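ABC sugar transporter, periplasmic sugar binding protein (Legionella pneumophila subsp. pneumophila, PDB 3ROT) probably binds a sugar in the periplasm and hands it to an ABC transporter for import. Local coordinates at residues 20-25 / 38-43; 15-20 / 248-253; 7-12 / 55-60; 26-31 / 254-259; 45-50 / 72-77. All coordinates share one frame; numbering follows the deposited sequence.

Interaction 1: 20-25 / 38-43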
# COMPACT_ATOMS: atom_id res chain seq x y z
N SER A 20 -5.01 5.16 10.58
CA SER A 20 -6.08 5.15 11.55
C SER A 20 -5.50 5.57 12.91
O SER A 20 -6.10 6.34 13.65
CB SER A 20 -6.69 3.74 11.62
OG SER A 20 -7.74 3.70 12.57
N LEU A 21 -4.32 5.06 13.22
CA LEU A 21 -3.64 5.41 14.46
C LEU A 21 -3.29 6.91 14.42
O LEU A 21 -3.49 7.63 15.40
CB LEU A 21 -2.35 4.61 14.61
CG LEU A 21 -1.55 4.98 15.85
CD1 LEU A 21 -2.20 4.32 17.04
CD2 LEU A 21 -0.10 4.54 15.72
N PHE A 22 -2.75 7.36 13.30
CA PHE A 22 -2.36 8.76 13.14
C PHE A 22 -3.54 9.72 13.30
O PHE A 22 -3.40 10.78 13.93
CB PHE A 22 -1.72 8.98 11.76
CG PHE A 22 -0.45 8.20 11.53
CD1 PHE A 22 0.34 7.78 12.60
CD2 PHE A 22 -0.01 7.95 10.23
CE1 PHE A 22 1.55 7.11 12.38
CE2 PHE A 22 1.20 7.28 10.00
CZ PHE A 22 1.98 6.87 11.09
N GLN A 23 -4.68 9.38 12.71
CA GLN A 23 -5.86 10.24 12.80
C GLN A 23 -6.34 10.37 14.24
O GLN A 23 -6.73 11.45 14.67
CB GLN A 23 -6.97 9.71 11.90
CG GLN A 23 -8.25 10.54 11.95
CD GLN A 23 -8.03 12.04 11.70
OE1 GLN A 23 -8.85 12.86 12.12
NE2 GLN A 23 -6.94 12.38 11.03
N GLY A 24 -6.31 9.27 15.00
CA GLY A 24 -6.72 9.33 16.39
C GLY A 24 -5.81 10.25 17.18
O GLY A 24 -6.26 11.02 18.04
N ALA A 25 -4.52 10.18 16.90
CA ALA A 25 -3.54 11.02 17.58
C ALA A 25 -3.75 12.49 17.21
O ALA A 25 -3.74 13.37 18.08
CB ALA A 25 -2.14 10.57 17.22
N ILE A 38 4.30 13.78 13.31
CA ILE A 38 4.33 12.34 13.14
C ILE A 38 5.53 11.97 12.28
O ILE A 38 5.71 12.49 11.18
CB ILE A 38 3.03 11.83 12.45
CG1 ILE A 38 1.82 12.19 13.33
CG2 ILE A 38 3.10 10.32 12.22
CD1 ILE A 38 0.51 11.67 12.80
N LEU A 39 6.37 11.07 12.81
CA LEU A 39 7.57 10.61 12.12
C LEU A 39 7.49 9.11 11.87
O LEU A 39 7.32 8.33 12.80
CB LEU A 39 8.81 10.93 12.95
CG LEU A 39 9.06 12.41 13.28
CD1 LEU A 39 10.31 12.53 14.14
CD2 LEU A 39 9.22 13.21 11.98
N ALA A 40 7.62 8.72 10.61
CA ALA A 40 7.56 7.31 10.23
C ALA A 40 8.27 7.10 8.89
O ALA A 40 8.07 7.88 7.95
CB ALA A 40 6.10 6.86 10.13
N PRO A 41 9.10 6.05 8.79
CA PRO A 41 9.84 5.74 7.56
C PRO A 41 8.90 5.61 6.36
O PRO A 41 7.79 5.11 6.50
CB PRO A 41 10.54 4.43 7.89
CG PRO A 41 10.74 4.53 9.37
CD PRO A 41 9.41 5.05 9.83
N PRO A 42 9.35 6.05 5.18
CA PRO A 42 8.55 5.99 3.95
C PRO A 42 8.09 4.59 3.57
O PRO A 42 7.10 4.43 2.85
CB PRO A 42 9.48 6.59 2.90
CG PRO A 42 10.37 7.50 3.71
CD PRO A 42 10.66 6.67 4.92
N GLY A 43 8.82 3.58 4.04
CA GLY A 43 8.46 2.20 3.72
C GLY A 43 7.45 1.59 4.66
O GLY A 43 6.51 2.25 5.11

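Interaction 2: 15-20 / 248-253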
# COMPACT_ATOMS: atom_id res chain seq x y z
N ASP A 15 0.73 0.82 5.79
CA ASP A 15 -0.41 0.01 6.21
C ASP A 15 -1.55 0.96 6.60
O ASP A 15 -1.34 1.90 7.37
CB ASP A 15 -0.01 -0.83 7.42
CG ASP A 15 -1.00 -1.93 7.74
OD1 ASP A 15 -2.22 -1.74 7.51
OD2 ASP A 15 -0.56 -2.99 8.24
N PRO A 16 -2.77 0.75 6.06
CA PRO A 16 -3.93 1.60 6.38
C PRO A 16 -4.14 1.68 7.89
O PRO A 16 -4.82 2.58 8.40
CB PRO A 16 -5.08 0.87 5.68
CG PRO A 16 -4.42 0.33 4.47
CD PRO A 16 -3.11 -0.22 5.00
N TYR A 17 -3.57 0.70 8.60
CA TYR A 17 -3.63 0.62 10.05
C TYR A 17 -3.05 1.86 10.70
O TYR A 17 -3.58 2.38 11.68
CB TYR A 17 -2.83 -0.60 10.52
CG TYR A 17 -2.60 -0.66 12.01
CD1 TYR A 17 -3.59 -1.16 12.87
CD2 TYR A 17 -1.38 -0.25 12.58
CE1 TYR A 17 -3.37 -1.25 14.24
CE2 TYR A 17 -1.16 -0.35 13.95
CZ TYR A 17 -2.16 -0.85 14.77
OH TYR A 17 -1.94 -0.98 16.12
N TRP A 18 -1.92 2.31 10.15
CA TRP A 18 -1.23 3.48 10.66
C TRP A 18 -2.03 4.77 10.49
O TRP A 18 -2.13 5.56 11.42
CB TRP A 18 0.12 3.65 9.98
CG TRP A 18 1.06 2.51 10.23
CD1 TRP A 18 1.62 1.69 9.29
CD2 TRP A 18 1.55 2.07 11.50
NE1 TRP A 18 2.43 0.76 9.90
CE2 TRP A 18 2.40 0.96 11.25
CE3 TRP A 18 1.35 2.49 12.82
CZ2 TRP A 18 3.06 0.28 12.29
CZ3 TRP A 18 2.01 1.80 13.86
CH2 TRP A 18 2.85 0.71 13.58
N THR A 19 -2.62 4.98 9.32
CA THR A 19 -3.38 6.20 9.10
C THR A 19 -4.53 6.31 10.11
O THR A 19 -4.95 7.40 10.47
CB THR A 19 -3.93 6.27 7.65
OG1 THR A 19 -4.56 5.03 7.31
CG2 THR A 19 -2.81 6.54 6.68
N SER A 20 -5.01 5.16 10.58
CA SER A 20 -6.08 5.15 11.55
C SER A 20 -5.50 5.57 12.91
O SER A 20 -6.10 6.34 13.65
CB SER A 20 -6.69 3.74 11.62
OG SER A 20 -7.74 3.70 12.57
N PHE A 248 -7.31 3.75 16.22
CA PHE A 248 -7.77 5.13 16.42
C PHE A 248 -7.76 5.46 17.92
O PHE A 248 -7.28 6.51 18.34
CB PHE A 248 -9.18 5.31 15.86
CG PHE A 248 -9.71 6.71 15.98
CD1 PHE A 248 -9.66 7.59 14.90
CD2 PHE A 248 -10.23 7.17 17.19
CE1 PHE A 248 -10.12 8.90 15.02
CE2 PHE A 248 -10.69 8.49 17.32
CZ PHE A 248 -10.64 9.35 16.23
N LEU A 249 -8.30 4.54 18.71
CA LEU A 249 -8.37 4.69 20.16
C LEU A 249 -6.96 4.76 20.75
O LEU A 249 -6.67 5.57 21.64
CB LEU A 249 -9.13 3.50 20.78
CG LEU A 249 -9.40 3.57 22.28
CD1 LEU A 249 -10.31 4.77 22.58
CD2 LEU A 249 -10.05 2.28 22.75
N MSE A 250 -6.09 3.90 20.23
CA MSE A 250 -4.70 3.82 20.66
C MSE A 250 -4.08 5.20 20.45
O MSE A 250 -3.48 5.77 21.36
CB MSE A 250 -3.97 2.79 19.79
CG MSE A 250 -2.74 2.14 20.40
SE MSE A 250 -2.00 0.84 19.14
CE MSE A 250 -3.46 -0.36 19.00
N GLY A 251 -4.25 5.73 19.24
CA GLY A 251 -3.71 7.04 18.93
C GLY A 251 -4.26 8.13 19.83
O GLY A 251 -3.51 8.84 20.49
N TYR A 252 -5.59 8.25 19.86
CA TYR A 252 -6.27 9.26 20.66
C TYR A 252 -5.85 9.23 22.13
O TYR A 252 -5.42 10.24 22.70
CB TYR A 252 -7.79 9.06 20.58
CG TYR A 252 -8.59 10.24 21.08
CD1 TYR A 252 -9.07 11.20 20.19
CD2 TYR A 252 -8.80 10.43 22.44
CE1 TYR A 252 -9.75 12.33 20.65
CE2 TYR A 252 -9.47 11.56 22.92
CZ TYR A 252 -9.93 12.50 22.02
OH TYR A 252 -10.55 13.63 22.50
N LEU A 253 -5.95 8.06 22.74
CA LEU A 253 -5.60 7.91 24.13
C LEU A 253 -4.13 8.12 24.48
O LEU A 253 -3.84 8.61 25.57
CB LEU A 253 -6.07 6.55 24.66
CG LEU A 253 -7.58 6.42 24.88
CD1 LEU A 253 -7.91 5.02 25.43
CD2 LEU A 253 -8.04 7.51 25.86
O HOH W 1 -9.73 2.05 14.93

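Interaction 3: 7-12 / 55-60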
# COMPACT_ATOMS: atom_id res chain seq x y z
N TYR A 7 5.39 14.22 19.82
CA TYR A 7 5.80 13.39 18.69
C TYR A 7 5.17 12.00 18.74
O TYR A 7 5.01 11.42 19.81
CB TYR A 7 7.32 13.19 18.69
CG TYR A 7 8.13 14.40 18.25
CD1 TYR A 7 8.32 14.68 16.90
CD2 TYR A 7 8.74 15.22 19.19
CE1 TYR A 7 9.10 15.76 16.49
CE2 TYR A 7 9.53 16.31 18.79
CZ TYR A 7 9.70 16.57 17.45
OH TYR A 7 10.50 17.61 17.05
N LEU A 8 4.81 11.49 17.57
CA LEU A 8 4.26 10.15 17.44
C LEU A 8 5.20 9.50 16.43
O LEU A 8 5.23 9.87 15.26
CB LEU A 8 2.82 10.16 16.90
CG LEU A 8 2.23 8.79 16.49
CD1 LEU A 8 2.48 7.75 17.58
CD2 LEU A 8 0.74 8.93 16.22
N ILE A 9 6.00 8.55 16.90
CA ILE A 9 6.97 7.90 16.03
C ILE A 9 6.66 6.42 15.85
O ILE A 9 6.39 5.71 16.82
CB ILE A 9 8.38 8.11 16.62
CG1 ILE A 9 8.58 9.61 16.90
CG2 ILE A 9 9.44 7.59 15.65
CD1 ILE A 9 9.90 10.00 17.55
N THR A 10 6.67 5.96 14.60
CA THR A 10 6.40 4.56 14.30
C THR A 10 7.43 3.98 13.34
O THR A 10 8.29 4.70 12.83
CB THR A 10 4.98 4.35 13.70
OG1 THR A 10 4.91 4.98 12.41
CG2 THR A 10 3.92 4.95 14.63
N HIS A 11 7.34 2.68 13.11
CA HIS A 11 8.27 2.00 12.22
C HIS A 11 7.69 1.79 10.82
O HIS A 11 8.33 1.20 9.96
CB HIS A 11 8.66 0.64 12.81
CG HIS A 11 7.48 -0.21 13.20
ND1 HIS A 11 6.89 -0.13 14.45
CD2 HIS A 11 6.77 -1.11 12.50
CE1 HIS A 11 5.86 -0.96 14.49
NE2 HIS A 11 5.76 -1.56 13.32
N GLY A 12 6.47 2.27 10.60
CA GLY A 12 5.84 2.12 9.30
C GLY A 12 4.75 3.16 9.09
O GLY A 12 4.28 3.77 10.05
N GLU A 55 15.89 10.05 17.97
CA GLU A 55 17.08 10.79 18.37
C GLU A 55 16.94 12.28 18.04
O GLU A 55 17.19 13.14 18.88
CB GLU A 55 18.30 10.19 17.66
CG GLU A 55 19.50 9.93 18.56
CD GLU A 55 19.17 9.10 19.79
OE1 GLU A 55 18.63 9.67 20.76
OE2 GLU A 55 19.44 7.89 19.78
N SER A 56 16.53 12.59 16.81
CA SER A 56 16.38 13.99 16.44
C SER A 56 15.22 14.62 17.20
O SER A 56 15.24 15.82 17.48
CB SER A 56 16.17 14.13 14.92
OG SER A 56 15.09 13.35 14.46
N ALA A 57 14.21 13.83 17.55
CA ALA A 57 13.08 14.35 18.30
C ALA A 57 13.55 14.77 19.69
O ALA A 57 13.19 15.85 20.17
CB ALA A 57 11.99 13.29 18.42
N LEU A 58 14.37 13.93 20.32
CA LEU A 58 14.90 14.20 21.66
C LEU A 58 15.66 15.52 21.73
O LEU A 58 15.55 16.24 22.72
CB LEU A 58 15.84 13.08 22.10
CG LEU A 58 15.23 11.69 22.33
CD1 LEU A 58 16.30 10.71 22.78
CD2 LEU A 58 14.14 11.80 23.38
N ALA A 59 16.42 15.83 20.69
CA ALA A 59 17.20 17.06 20.64
C ALA A 59 16.35 18.32 20.79
O ALA A 59 16.82 19.34 21.28
CB ALA A 59 17.98 17.13 19.33
N THR A 60 15.09 18.23 20.37
CA THR A 60 14.18 19.38 20.45
C THR A 60 13.52 19.52 21.81
O THR A 60 12.76 20.46 22.03
CB THR A 60 13.06 19.28 19.39
OG1 THR A 60 12.23 18.15 19.68
CG2 THR A 60 13.66 19.13 18.00

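Interaction 4: 26-31 / 254-259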
# COMPACT_ATOMS: atom_id res chain seq x y z
N LYS A 26 -3.94 12.75 15.92
CA LYS A 26 -4.16 14.11 15.41
C LYS A 26 -5.46 14.72 15.95
O LYS A 26 -5.50 15.92 16.27
CB LYS A 26 -4.20 14.09 13.88
CG LYS A 26 -2.89 13.63 13.25
CD LYS A 26 -2.86 13.83 11.74
CE LYS A 26 -3.97 13.05 11.05
NZ LYS A 26 -3.84 13.13 9.56
N LYS A 27 -6.50 13.90 16.05
CA LYS A 27 -7.79 14.36 16.56
C LYS A 27 -7.63 14.77 18.03
O LYS A 27 -8.17 15.79 18.46
CB LYS A 27 -8.84 13.25 16.42
CG LYS A 27 -10.24 13.70 16.80
CD LYS A 27 -10.71 14.81 15.87
CE LYS A 27 -11.55 15.83 16.61
NZ LYS A 27 -12.76 15.22 17.24
N ALA A 28 -6.89 13.97 18.78
CA ALA A 28 -6.64 14.26 20.19
C ALA A 28 -5.82 15.54 20.29
O ALA A 28 -6.11 16.41 21.11
CB ALA A 28 -5.90 13.11 20.84
N ALA A 29 -4.81 15.66 19.44
CA ALA A 29 -3.97 16.86 19.43
C ALA A 29 -4.83 18.10 19.18
O ALA A 29 -4.69 19.12 19.87
CB ALA A 29 -2.91 16.74 18.34
N GLU A 30 -5.74 18.00 18.21
CA GLU A 30 -6.63 19.09 17.86
C GLU A 30 -7.54 19.52 19.00
O GLU A 30 -7.65 20.71 19.27
CB GLU A 30 -7.48 18.73 16.65
CG GLU A 30 -6.76 18.88 15.33
CD GLU A 30 -7.62 18.51 14.13
OE1 GLU A 30 -7.82 17.29 13.90
OE2 GLU A 30 -8.10 19.44 13.44
N GLU A 31 -8.20 18.56 19.65
CA GLU A 31 -9.11 18.88 20.74
C GLU A 31 -8.40 19.40 21.99
O GLU A 31 -8.96 20.20 22.73
CB GLU A 31 -9.95 17.66 21.12
CG GLU A 31 -10.66 17.03 19.95
CD GLU A 31 -11.94 16.33 20.36
OE1 GLU A 31 -12.93 17.04 20.65
OE2 GLU A 31 -11.95 15.07 20.40
N SER A 254 -3.21 7.77 23.58
CA SER A 254 -1.80 7.97 23.91
C SER A 254 -1.45 9.47 23.96
O SER A 254 -0.77 9.91 24.87
CB SER A 254 -0.89 7.22 22.92
OG SER A 254 -0.78 7.88 21.67
N ILE A 255 -1.92 10.25 23.00
CA ILE A 255 -1.62 11.69 23.02
C ILE A 255 -2.32 12.33 24.22
O ILE A 255 -1.76 13.21 24.89
CB ILE A 255 -2.08 12.40 21.71
CG1 ILE A 255 -1.23 11.93 20.53
CG2 ILE A 255 -1.97 13.92 21.86
CD1 ILE A 255 0.27 12.06 20.76
N THR A 256 -3.54 11.88 24.49
CA THR A 256 -4.32 12.41 25.61
C THR A 256 -3.59 12.23 26.93
O THR A 256 -3.54 13.15 27.75
CB THR A 256 -5.72 11.72 25.69
OG1 THR A 256 -6.49 12.08 24.54
CG2 THR A 256 -6.48 12.17 26.95
N GLN A 257 -3.01 11.05 27.16
CA GLN A 257 -2.30 10.82 28.41
C GLN A 257 -1.03 11.65 28.52
O GLN A 257 -0.70 12.16 29.60
CB GLN A 257 -1.94 9.34 28.58
CG GLN A 257 -3.14 8.41 28.71
CD GLN A 257 -2.86 7.22 29.61
OE1 GLN A 257 -2.92 7.32 30.84
NE2 GLN A 257 -2.55 6.08 29.00
N LEU A 258 -0.31 11.79 27.41
CA LEU A 258 0.91 12.57 27.43
C LEU A 258 0.59 14.00 27.84
O LEU A 258 1.33 14.60 28.61
CB LEU A 258 1.60 12.56 26.05
CG LEU A 258 2.41 11.31 25.69
CD1 LEU A 258 2.89 11.40 24.25
CD2 LEU A 258 3.59 11.16 26.65
N VAL A 259 -0.52 14.52 27.33
CA VAL A 259 -0.94 15.89 27.64
C VAL A 259 -1.43 16.04 29.08
O VAL A 259 -0.99 16.95 29.79
CB VAL A 259 -2.05 16.37 26.68
CG1 VAL A 259 -2.56 17.75 27.11
CG2 VAL A 259 -1.51 16.43 25.26

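Interaction 5: 45-50 / 72-77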
# COMPACT_ATOMS: atom_id res chain seq x y z
N ASN A 45 8.80 -0.70 7.04
CA ASN A 45 9.68 -1.12 8.13
C ASN A 45 11.12 -0.66 7.94
O ASN A 45 11.80 -1.08 7.00
CB ASN A 45 9.65 -2.65 8.26
CG ASN A 45 10.81 -3.18 9.08
OD1 ASN A 45 11.11 -2.68 10.17
ND2 ASN A 45 11.47 -4.21 8.56
N ASP A 46 11.58 0.21 8.85
CA ASP A 46 12.94 0.74 8.82
C ASP A 46 13.32 1.17 10.24
O ASP A 46 13.08 2.31 10.63
CB ASP A 46 13.01 1.95 7.89
CG ASP A 46 14.43 2.35 7.55
OD1 ASP A 46 15.27 2.46 8.47
OD2 ASP A 46 14.71 2.57 6.36
N VAL A 47 13.93 0.26 10.99
CA VAL A 47 14.33 0.52 12.38
C VAL A 47 15.37 1.61 12.57
O VAL A 47 15.14 2.59 13.28
CB VAL A 47 14.85 -0.78 13.06
CG1 VAL A 47 15.26 -0.48 14.50
CG2 VAL A 47 13.77 -1.85 13.02
N PRO A 48 16.55 1.47 11.95
CA PRO A 48 17.58 2.50 12.11
C PRO A 48 17.04 3.91 11.80
O PRO A 48 17.39 4.88 12.48
CB PRO A 48 18.68 2.05 11.14
CG PRO A 48 17.94 1.25 10.11
CD PRO A 48 16.96 0.47 10.94
N LYS A 49 16.19 4.01 10.79
CA LYS A 49 15.59 5.30 10.44
C LYS A 49 14.73 5.79 11.60
O LYS A 49 14.79 6.97 11.99
CB LYS A 49 14.73 5.14 9.19
CG LYS A 49 14.15 6.43 8.68
CD LYS A 49 15.23 7.46 8.44
CE LYS A 49 14.79 8.49 7.41
NZ LYS A 49 14.45 7.82 6.12
N GLN A 50 13.93 4.89 12.17
CA GLN A 50 13.08 5.24 13.30
C GLN A 50 13.94 5.67 14.49
O GLN A 50 13.58 6.60 15.21
CB GLN A 50 12.18 4.06 13.70
CG GLN A 50 11.53 4.25 15.07
CD GLN A 50 10.49 3.20 15.40
OE1 GLN A 50 10.58 2.06 14.95
NE2 GLN A 50 9.49 3.58 16.20
N ASP A 72 13.99 -5.36 20.74
CA ASP A 72 14.44 -5.41 22.13
C ASP A 72 15.81 -4.75 22.31
O ASP A 72 16.21 -4.48 23.45
CB ASP A 72 14.52 -6.86 22.63
CG ASP A 72 13.16 -7.48 22.89
OD1 ASP A 72 12.37 -6.90 23.67
OD2 ASP A 72 12.88 -8.55 22.32
N THR A 73 16.50 -4.46 21.22
CA THR A 73 17.83 -3.85 21.30
C THR A 73 18.04 -2.50 20.60
O THR A 73 18.73 -1.62 21.12
CB THR A 73 18.90 -4.83 20.74
OG1 THR A 73 18.50 -5.29 19.44
CG2 THR A 73 19.07 -6.02 21.67
N ALA A 74 17.46 -2.35 19.42
CA ALA A 74 17.61 -1.13 18.62
C ALA A 74 17.31 0.20 19.32
O ALA A 74 18.00 1.19 19.06
CB ALA A 74 16.75 -1.24 17.37
N PHE A 75 16.32 0.22 20.19
CA PHE A 75 15.92 1.46 20.86
C PHE A 75 16.44 1.75 22.27
O PHE A 75 16.27 2.86 22.78
CB PHE A 75 14.39 1.52 20.85
CG PHE A 75 13.80 1.36 19.48
CD1 PHE A 75 13.70 2.45 18.62
CD2 PHE A 75 13.44 0.10 19.02
CE1 PHE A 75 13.24 2.28 17.32
CE2 PHE A 75 12.98 -0.08 17.72
CZ PHE A 75 12.88 1.02 16.86
N SER A 76 17.09 0.76 22.89
CA SER A 76 17.60 0.91 24.25
C SER A 76 18.29 2.23 24.57
O SER A 76 17.88 2.95 25.48
CB SER A 76 18.56 -0.24 24.56
OG SER A 76 17.91 -1.48 24.34
N LYS A 77 19.34 2.54 23.83
CA LYS A 77 20.10 3.76 24.07
C LYS A 77 19.25 5.01 23.95
O LYS A 77 19.34 5.91 24.78
CB LYS A 77 21.27 3.84 23.09
CG LYS A 77 22.40 4.71 23.58
CD LYS A 77 23.67 3.89 23.73
CE LYS A 77 23.44 2.66 24.60
NZ LYS A 77 24.65 1.79 24.68

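Interaction 1: 20-25 / 38-43
F22 and I38 carry this contact, and it is a purely apolar one: no hydrogen bond links helix residues 20-25 to residues 38-43. The first kind of interaction is CH-pi. The methyl CG2 of I38 stands over one face of the F22 ring, 3.7 Å from its centroid and 18° off the ring normal, displaced toward the rim so that CE1 of F22 is the nearest ring atom to CG2, at 3.6 Å. The second is plain aliphatic packing. CD1, at the end of the other branch of I38, reaches back toward the helix and meets CB of F22 at 3.6 Å, so the forked side chain spans the phenylalanine from its root to the far part of its ring. That span follows from the torsions: in I38 the CG1 arm lies anti to the carbonyl carbon (chi1 -60°) and continues extended to CD1, while CG2 takes the position anti to the backbone N. A looser touch is added by CB of A40, 4.2 Å from CZ of F22. The whole is a worked example of the right-handed beta-alpha-beta unit of Rossmann-like sheets, here strand 5-9, helix 16-32 and strand 35-39. F22 also packs on L8 of the adjacent strand 5-9, while N173 of the second subunit touches both F22 and I38; L21 and A25 of the same helix meet M250 and I255 of helix 247-264.

Interaction 2: 15-20 / 248-253
Y17 and the selenomethionine M250 form the close, buried part of this contact. The phenol oxygen OH of Y17 lies 3.3 Å from CE and 3.5 Å from SE of M250, and the two side chains cross at about a right angle. The M250 chain runs straight as far as SE and then bends at its last torsion (chi3 -62°), bringing the terminal methyl to the hydroxyl. Y17 has CG anti to the backbone N (chi1 169°), and its far end is what comes close to M250. The same hydroxyl has a weak hydrogen bond to D93. Helices 16-32 and 247-264, 228 residues apart in sequence at these segments, lie side by side within one lobe of the periplasmic binding protein fold. A glycerol, probably from the crystallisation liquor, lies about 4 Å from the Y17 side chain and may mark a pocket. D15 occupies the N-cap of helix 16-32. On the water side the backbones come near but the side chains stay apart: CA of F248 makes a CH...O contact to the carbonyl O of S20 at 3.5 Å, whereas OG of S20 and CB of F248 are 3.9 Å apart. A water accepts from the N of F248 at 3.2 Å and has a weak, longer link to OG of S20; Y213 and R212 of the second subunit pack on S20 and F248 respectively.

Interaction 3: 7-12 / 55-60
The ring of Y7 is the flat group of this contact, with A57 on one face and T60 at its edge. CB of A57 sits almost exactly above the ring centre, 3.8 Å from the centroid and 9° off the normal, a CH-pi contact in which the methyl is nearly equidistant from the ring carbons. At the edge, near the ring plane, lies OG1 of T60, which accepts a hydrogen bond from OH of Y7 at 3.2 Å and also approaches CE2 of Y7. The Y7 and T60 side chains come from opposite directions to meet there. I9, two residues along the strand and on the same side of it, adds CD1 against CB of A57 at 4.0 Å, so this one methyl is shared by an aromatic face and an aliphatic tip.

T60 follows the end of helix 47-59 and turns its hydroxyl back on the last turn: with OG1 between the backbone N and the carbonyl carbon (chi1 65°), it donates to O of A57 in the carbonyl plane, at a modelled distance so short that its exact value is doubtful. The same carbonyl also accepts from N of T60. The arrangement packs helix 47-59 on strand 5-9 of the parallel sheet, where I65 of the neighbouring strand 64-67 touches Y7, I9 and A57 alike. The phenol also has a weak hydrogen bond with NZ of K5. As modelled, OG1 of T60 accepts from the phenol and donates to the helix-end carbonyl, consistent with a defined hydroxyl orientation; this lets a buried tyrosine meet an exposed threonine by a hydrogen bond while its face stays packed.

Interaction 4: 26-31 / 254-259
A28 and I255 touch CB to CB, at 4.0 Å. The same methyl of A28 also lies 3.9 Å from OG1 of T256, so it rests against two consecutive residues of the facing helix. I255 adds its CG2 branch, which takes the place anti to the backbone N and reaches the backbone of the other helix, 4.1 Å from N of A29; its longer CG1 branch goes toward A25. Small residues on helix 16-32 let the backbones approach: the CA atoms of A28 and T256 are 6.2 Å apart, and the axes of the two segments come to 8.8 Å with their directions 37° apart, running broadly the same way. In the next shell, T256 has its hydroxyl bonded to O of Y252 one turn earlier on its own helix, so the oxygen facing A28 is already satisfied. The OH of Y252 is hydrogen-bonded across the pair to OE2 of E31, a carboxylate that also makes a weak salt bridge with NZ of K27 along helix 16-32. Beneath, L36 of strand 35-39 touches A29 and I255, setting both helices on the same sheet of this lobe. The chemistry is therefore divided: the direct contact is mainly aliphatic and has no hydrogen bond, while the hydroxyl of T256 is bonded within its own helix and the carboxylate of E31 reaches across the pair to Y252.

Interaction 5: 45-50 / 72-77
The start of helix 47-59 meets the loop leading into helix 76-85 here, two connections that follow strands 35-39 and 64-67 of the parallel sheet. V47, in the first turn, puts CG1 against two neighbours: CB of A74 at 3.3 Å, tighter than usual for two carbons, and CZ of F75 at 3.7 Å. That branch points at the loop because it lies anti to the backbone N (chi1 180°). One turn on, Q50 approaches F75 from another direction. Its extended chain crosses the phenylalanine at about a right angle, with CG 3.4 Å from CE1 of F75 and the amide plane turned 73° from the ring. OE1 of Q50 comes to 3.2 Å from CZ of F75.

In the periplasmic binding protein fold such loops at the C-terminal ends of the strands face the cleft between the two lobes, and Q50 fits that setting: its NE2 is hydrogen-bonded to OG1 of T68, just after strand 64-67, and its side chain touches H11, whose NE2 is hydrogen-bonded to a glycerol probably left from crystallisation. The amide is thus held by its nitrogen, while OE1 is buried by this contact without a hydrogen-bonding partner in the model, lying close to the ring of F75. D46 stands at the N-cap of the helix, where its OD1 accepts from N of K49, a bond whose geometry is less certain. On the other segment, the hydroxyl of S71 accepts from N of both T73 and A74, which probably shapes the turn carrying A74, and the ring of F75 also touches V51 and I54 further along helix 47-59.

All five contacts lie in one lobe and illustrate how a parallel sheet is covered by helices on both sides. Helix 16-32 is common to interactions 1, 2 and 4, facing strand 35-39 in the first and helix 247-264 in the other two; helix 47-59 serves interactions 3 and 5. Interactions 3 and 4 are the buried ones, yet 3 includes a tyrosine-threonine hydrogen bond where 4 is mainly aliphatic packing without a hydrogen bond. Interactions 1, 2 and 5 are only partly buried: 1 is wholly apolar, 2 holds a water, and 5 sets an amide against a ring. The second subunit reaches 1, 2 and 4, but neither 3 nor 5.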